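Local coordinates for uncharacterized protein (Paraburkholderia phytofirmans, PDB 5T11) that is a periplasmic lipoprotein that assembles into a dodecamer and probably guides Pel polysaccharide export across the outer membrane, at residues A39-I52 / A145-A158. The protein carries 1 engineered substitution. Sequence-based numbering, arbitrary orientation.
Sequences AESIAANTLRAGGI and ATSLIAKVLSPLQA
T46 OG1 has two hydrogen-bond partners, I42 O in its own helix and a water that also donates to T146 O. T46 OG1 donates to I42 O, one turn back, at 2.8 Å, and it accepts from the water. The hydroxyl comes in above the carbonyl plane, 44° out of it; I42 O also accepts the helical N-H of T46. The contact joins the two helices 35-49 and 141-152, which pack side by side on one face of the mixed sheet. The axes of 39-49 and 145-152 approach to 9.5 Å and cross at -50°. I149 is the knob in a hole made by A39, I42, A43 and T46. Its CD1 meets I42 CG2 and its CG2 lies over A43 CA. I42 CD1 reaches T146 CG2 at 3.6 Å, the two side chains crossing at about a right angle. Chi1 of T46 is -59°, which puts OG1 beside the backbone N and CG2 across from that nitrogen, and this methyl lies on A150 CA. L153 CD1 packs on A43 CB, and F115 of strand 109-119 also touches L153. L47 CD2 meets L156 CD1 at 3.7 Å. A second water bridges L47 O and L156 O. Helix 35-49 ends in a Schellman motif, with G51 at positive phi. Just before it, G50 O accepts a fairly straight bond from A158 N at 2.8 Å, while Q157 CB rests against the same oxygen.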
loop_
_atom_site.group_PDB
_atom_site.type_symbol
_atom_site.label_atom_id
_atom_site.label_comp_id
_atom_site.label_asym_id
_atom_site.label_seq_id
_atom_site.Cartn_x
_atom_site.Cartn_y
_atom_site.Cartn_z
ATOM N N ALA B 39 -24.175 -15.415 19.935
ATOM C CA ALA B 39 -25.470 -16.071 19.740
ATOM C C ALA B 39 -25.862 -16.882 20.971
ATOM O O ALA B 39 -27.050 -16.959 21.310
ATOM C CB ALA B 39 -25.454 -16.961 18.502
ATOM N N GLU B 40 -24.883 -17.495 21.650
ATOM C CA GLU B 40 -25.187 -18.254 22.863
ATOM C C GLU B 40 -25.767 -17.345 23.941
ATOM O O GLU B 40 -26.769 -17.686 24.581
ATOM C CB GLU B 40 -23.932 -18.947 23.395
ATOM C CG GLU B 40 -23.452 -20.138 22.610
ATOM C CD GLU B 40 -22.000 -20.479 22.926
ATOM O OE1 GLU B 40 -21.403 -19.768 23.764
ATOM O OE2 GLU B 40 -21.458 -21.447 22.339
ATOM N N SER B 41 -25.133 -16.186 24.161
ATOM C CA SER B 41 -25.593 -15.247 25.183
ATOM C C SER B 41 -26.971 -14.699 24.850
ATOM O O SER B 41 -27.857 -14.644 25.712
ATOM C CB SER B 41 -24.597 -14.094 25.336
ATOM O OG SER B 41 -23.370 -14.575 25.839
ATOM N N ILE B 42 -27.161 -14.252 23.607
ATOM C CA ILE B 42 -28.474 -13.755 23.211
ATOM C C ILE B 42 -29.507 -14.865 23.344
ATOM O O ILE B 42 -30.610 -14.648 23.863
ATOM C CB ILE B 42 -28.432 -13.177 21.781
ATOM C CG1 ILE B 42 -27.553 -11.933 21.730
ATOM C CG2 ILE B 42 -29.857 -12.823 21.302
ATOM C CD1 ILE B 42 -27.063 -11.565 20.289
ATOM N N ALA B 43 -29.149 -16.087 22.929
ATOM C CA ALA B 43 -30.118 -17.182 22.956
ATOM C C ALA B 43 -30.497 -17.539 24.385
ATOM O O ALA B 43 -31.678 -17.776 24.678
ATOM C CB ALA B 43 -29.573 -18.414 22.230
ATOM N N ALA B 44 -29.508 -17.572 25.290
ATOM C CA ALA B 44 -29.795 -17.869 26.689
ATOM C C ALA B 44 -30.780 -16.861 27.270
ATOM O O ALA B 44 -31.764 -17.244 27.924
ATOM C CB ALA B 44 -28.504 -17.894 27.511
ATOM N N ASN B 45 -30.538 -15.564 27.038
ATOM C CA ASN B 45 -31.445 -14.550 27.570
ATOM C C ASN B 45 -32.828 -14.647 26.925
ATOM O O ASN B 45 -33.843 -14.436 27.598
ATOM C CB ASN B 45 -30.856 -13.151 27.391
ATOM C CG ASN B 45 -29.981 -12.725 28.577
ATOM O OD1 ASN B 45 -29.577 -13.553 29.404
ATOM N ND2 ASN B 45 -29.696 -11.424 28.670
ATOM N N THR B 46 -32.888 -14.994 25.638
ATOM C CA THR B 46 -34.175 -15.118 24.958
ATOM C C THR B 46 -35.015 -16.237 25.569
ATOM O O THR B 46 -36.184 -16.032 25.924
ATOM C CB THR B 46 -33.953 -15.361 23.457
ATOM O OG1 THR B 46 -33.205 -14.272 22.889
ATOM C CG2 THR B 46 -35.288 -15.491 22.720
ATOM N N LEU B 47 -34.422 -17.427 25.719
ATOM C CA LEU B 47 -35.100 -18.527 26.401
ATOM C C LEU B 47 -35.591 -18.113 27.781
ATOM O O LEU B 47 -36.678 -18.524 28.211
ATOM C CB LEU B 47 -34.167 -19.730 26.532
ATOM C CG LEU B 47 -33.771 -20.500 25.274
ATOM C CD1 LEU B 47 -32.810 -21.630 25.664
ATOM C CD2 LEU B 47 -34.998 -21.043 24.540
ATOM N N ARG B 48 -34.795 -17.311 28.499
ATOM C CA ARG B 48 -35.220 -16.825 29.810
ATOM C C ARG B 48 -36.349 -15.815 29.682
ATOM O O ARG B 48 -37.308 -15.852 30.460
ATOM C CB ARG B 48 -34.052 -16.189 30.559
ATOM C CG ARG B 48 -33.094 -17.163 31.177
ATOM C CD ARG B 48 -32.102 -16.410 32.052
ATOM N NE ARG B 48 -30.900 -17.192 32.282
ATOM C CZ ARG B 48 -29.734 -16.961 31.701
ATOM N NH1 ARG B 48 -29.603 -15.939 30.864
ATOM N NH2 ARG B 48 -28.697 -17.742 31.983
ATOM N N ALA B 49 -36.230 -14.889 28.727
ATOM C CA ALA B 49 -37.318 -13.960 28.448
ATOM C C ALA B 49 -38.609 -14.701 28.127
ATOM O O ALA B 49 -39.696 -14.222 28.460
ATOM C CB ALA B 49 -36.935 -13.033 27.293
ATOM N N GLY B 50 -38.505 -15.880 27.515
ATOM C CA GLY B 50 -39.627 -16.716 27.153
ATOM C C GLY B 50 -40.250 -17.511 28.276
ATOM O O GLY B 50 -41.188 -18.272 28.026
ATOM N N GLY B 51 -39.756 -17.379 29.502
ATOM C CA GLY B 51 -40.367 -18.027 30.647
ATOM C C GLY B 51 -39.709 -19.303 31.115
ATOM O O GLY B 51 -40.268 -19.980 31.985
ATOM N N ILE B 52 -38.559 -19.668 30.557
ATOM C CA ILE B 52 -37.773 -20.774 31.090
ATOM C C ILE B 52 -36.917 -20.227 32.234
ATOM O O ILE B 52 -36.143 -19.285 32.040
ATOM C CB ILE B 52 -36.907 -21.417 29.995
ATOM C CG1 ILE B 52 -37.712 -21.626 28.707
ATOM C CG2 ILE B 52 -36.342 -22.742 30.469
ATOM C CD1 ILE B 52 -38.781 -22.655 28.820
ATOM N N ALA B 145 -29.499 -9.314 14.946
ATOM C CA ALA B 145 -29.288 -10.647 15.508
ATOM C C ALA B 145 -30.220 -10.922 16.694
ATOM O O ALA B 145 -30.780 -12.021 16.813
ATOM C CB ALA B 145 -27.827 -10.804 15.926
ATOM N N THR B 146 -30.397 -9.940 17.584
ATOM C CA THR B 146 -31.207 -10.183 18.772
ATOM C C THR B 146 -32.673 -10.352 18.393
ATOM O O THR B 146 -33.350 -11.274 18.866
ATOM C CB THR B 146 -31.044 -9.044 19.783
ATOM O OG1 THR B 146 -31.372 -7.801 19.146
ATOM C CG2 THR B 146 -29.605 -8.991 20.326
ATOM N N SER B 147 -33.174 -9.466 17.533
ATOM C CA SER B 147 -34.548 -9.562 17.049
ATOM C C SER B 147 -34.807 -10.899 16.355
ATOM O O SER B 147 -35.877 -11.498 16.528
ATOM C CB SER B 147 -34.827 -8.391 16.102
ATOM O OG SER B 147 -36.184 -8.308 15.721
ATOM N N LEU B 148 -33.832 -11.395 15.579
ATOM C CA LEU B 148 -34.048 -12.617 14.804
ATOM C C LEU B 148 -34.048 -13.857 15.694
ATOM O O LEU B 148 -34.889 -14.754 15.533
ATOM C CB LEU B 148 -32.976 -12.756 13.721
ATOM C CG LEU B 148 -32.968 -14.096 12.974
ATOM C CD1 LEU B 148 -34.247 -14.261 12.139
ATOM C CD2 LEU B 148 -31.714 -14.263 12.073
ATOM N N ILE B 149 -33.094 -13.931 16.614
ATOM C CA ILE B 149 -33.030 -15.071 17.516
ATOM C C ILE B 149 -34.281 -15.134 18.382
ATOM O O ILE B 149 -34.825 -16.220 18.633
ATOM C CB ILE B 149 -31.741 -14.998 18.347
ATOM C CG1 ILE B 149 -30.554 -15.339 17.449
ATOM C CG2 ILE B 149 -31.817 -15.953 19.555
ATOM C CD1 ILE B 149 -29.232 -14.787 17.918
ATOM N N ALA B 150 -34.786 -13.973 18.818
ATOM C CA ALA B 150 -36.051 -13.944 19.552
ATOM C C ALA B 150 -37.172 -14.561 18.725
ATOM O O ALA B 150 -37.961 -15.370 19.230
ATOM C CB ALA B 150 -36.407 -12.512 19.959
ATOM N N LYS B 151 -37.244 -14.204 17.438
ATOM C CA LYS B 151 -38.262 -14.783 16.560
ATOM C C LYS B 151 -38.049 -16.290 16.403
ATOM O O LYS B 151 -38.979 -17.089 16.590
ATOM C CB LYS B 151 -38.224 -14.067 15.198
ATOM C CG LYS B 151 -39.286 -14.483 14.188
ATOM C CD LYS B 151 -40.682 -14.081 14.660
ATOM C CE LYS B 151 -41.760 -14.371 13.616
ATOM N NZ LYS B 151 -43.116 -14.286 14.225
ATOM N N VAL B 152 -36.810 -16.696 16.095
ATOM C CA VAL B 152 -36.504 -18.097 15.815
ATOM C C VAL B 152 -36.817 -18.981 17.023
ATOM O O VAL B 152 -37.333 -20.097 16.876
ATOM C CB VAL B 152 -35.031 -18.239 15.383
ATOM C CG1 VAL B 152 -34.602 -19.701 15.414
ATOM C CG2 VAL B 152 -34.808 -17.634 13.987
ATOM N N LEU B 153 -36.492 -18.515 18.224
ATOM C CA LEU B 153 -36.676 -19.300 19.441
ATOM C C LEU B 153 -38.043 -19.099 20.085
ATOM O O LEU B 153 -38.301 -19.657 21.163
ATOM C CB LEU B 153 -35.575 -18.970 20.458
ATOM C CG LEU B 153 -34.129 -19.275 20.031
ATOM C CD1 LEU B 153 -33.149 -18.996 21.179
ATOM C CD2 LEU B 153 -33.979 -20.717 19.528
ATOM N N SER B 154 -38.930 -18.330 19.452
ATOM C CA SER B 154 -40.250 -18.106 20.034
ATOM C C SER B 154 -41.054 -19.383 20.308
ATOM O O SER B 154 -41.828 -19.375 21.281
ATOM C CB SER B 154 -41.063 -17.154 19.145
ATOM O OG SER B 154 -41.439 -17.777 17.932
ATOM N N PRO B 155 -40.945 -20.475 19.534
ATOM C CA PRO B 155 -41.691 -21.690 19.915
ATOM C C PRO B 155 -41.188 -22.356 21.196
ATOM O O PRO B 155 -41.874 -23.249 21.710
ATOM C CB PRO B 155 -41.514 -22.615 18.703
ATOM C CG PRO B 155 -41.108 -21.695 17.555
ATOM C CD PRO B 155 -40.296 -20.631 18.213
ATOM N N LEU B 156 -40.032 -21.966 21.732
ATOM C CA LEU B 156 -39.549 -22.533 22.988
ATOM C C LEU B 156 -39.982 -21.736 24.216
ATOM O O LEU B 156 -39.506 -22.014 25.322
ATOM C CB LEU B 156 -38.027 -22.650 22.973
ATOM C CG LEU B 156 -37.435 -23.416 21.786
ATOM C CD1 LEU B 156 -35.930 -23.560 21.952
ATOM C CD2 LEU B 156 -38.093 -24.777 21.635
ATOM N N GLN B 157 -40.874 -20.763 24.054
ATOM C CA GLN B 157 -41.426 -20.077 25.215
ATOM C C GLN B 157 -42.203 -21.050 26.100
ATOM O O GLN B 157 -42.768 -22.046 25.633
ATOM C CB GLN B 157 -42.329 -18.928 24.771
ATOM C CG GLN B 157 -41.585 -17.827 24.047
ATOM C CD GLN B 157 -42.517 -16.833 23.366
ATOM O OE1 GLN B 157 -43.742 -16.934 23.472
ATOM N NE2 GLN B 157 -41.931 -15.861 22.659
ATOM N N ALA B 158 -42.207 -20.768 27.397
ATOM C CA ALA B 158 -42.951 -21.601 28.328
ATOM C C ALA B 158 -44.439 -21.445 28.060
ATOM O O ALA B 158 -44.944 -20.324 27.947
ATOM C CB ALA B 158 -42.629 -21.221 29.771
HETATM O O HOH W 1 -33.239 -12.022 21.671
HETATM O O HOH W 2 -38.225 -19.416 26.082
#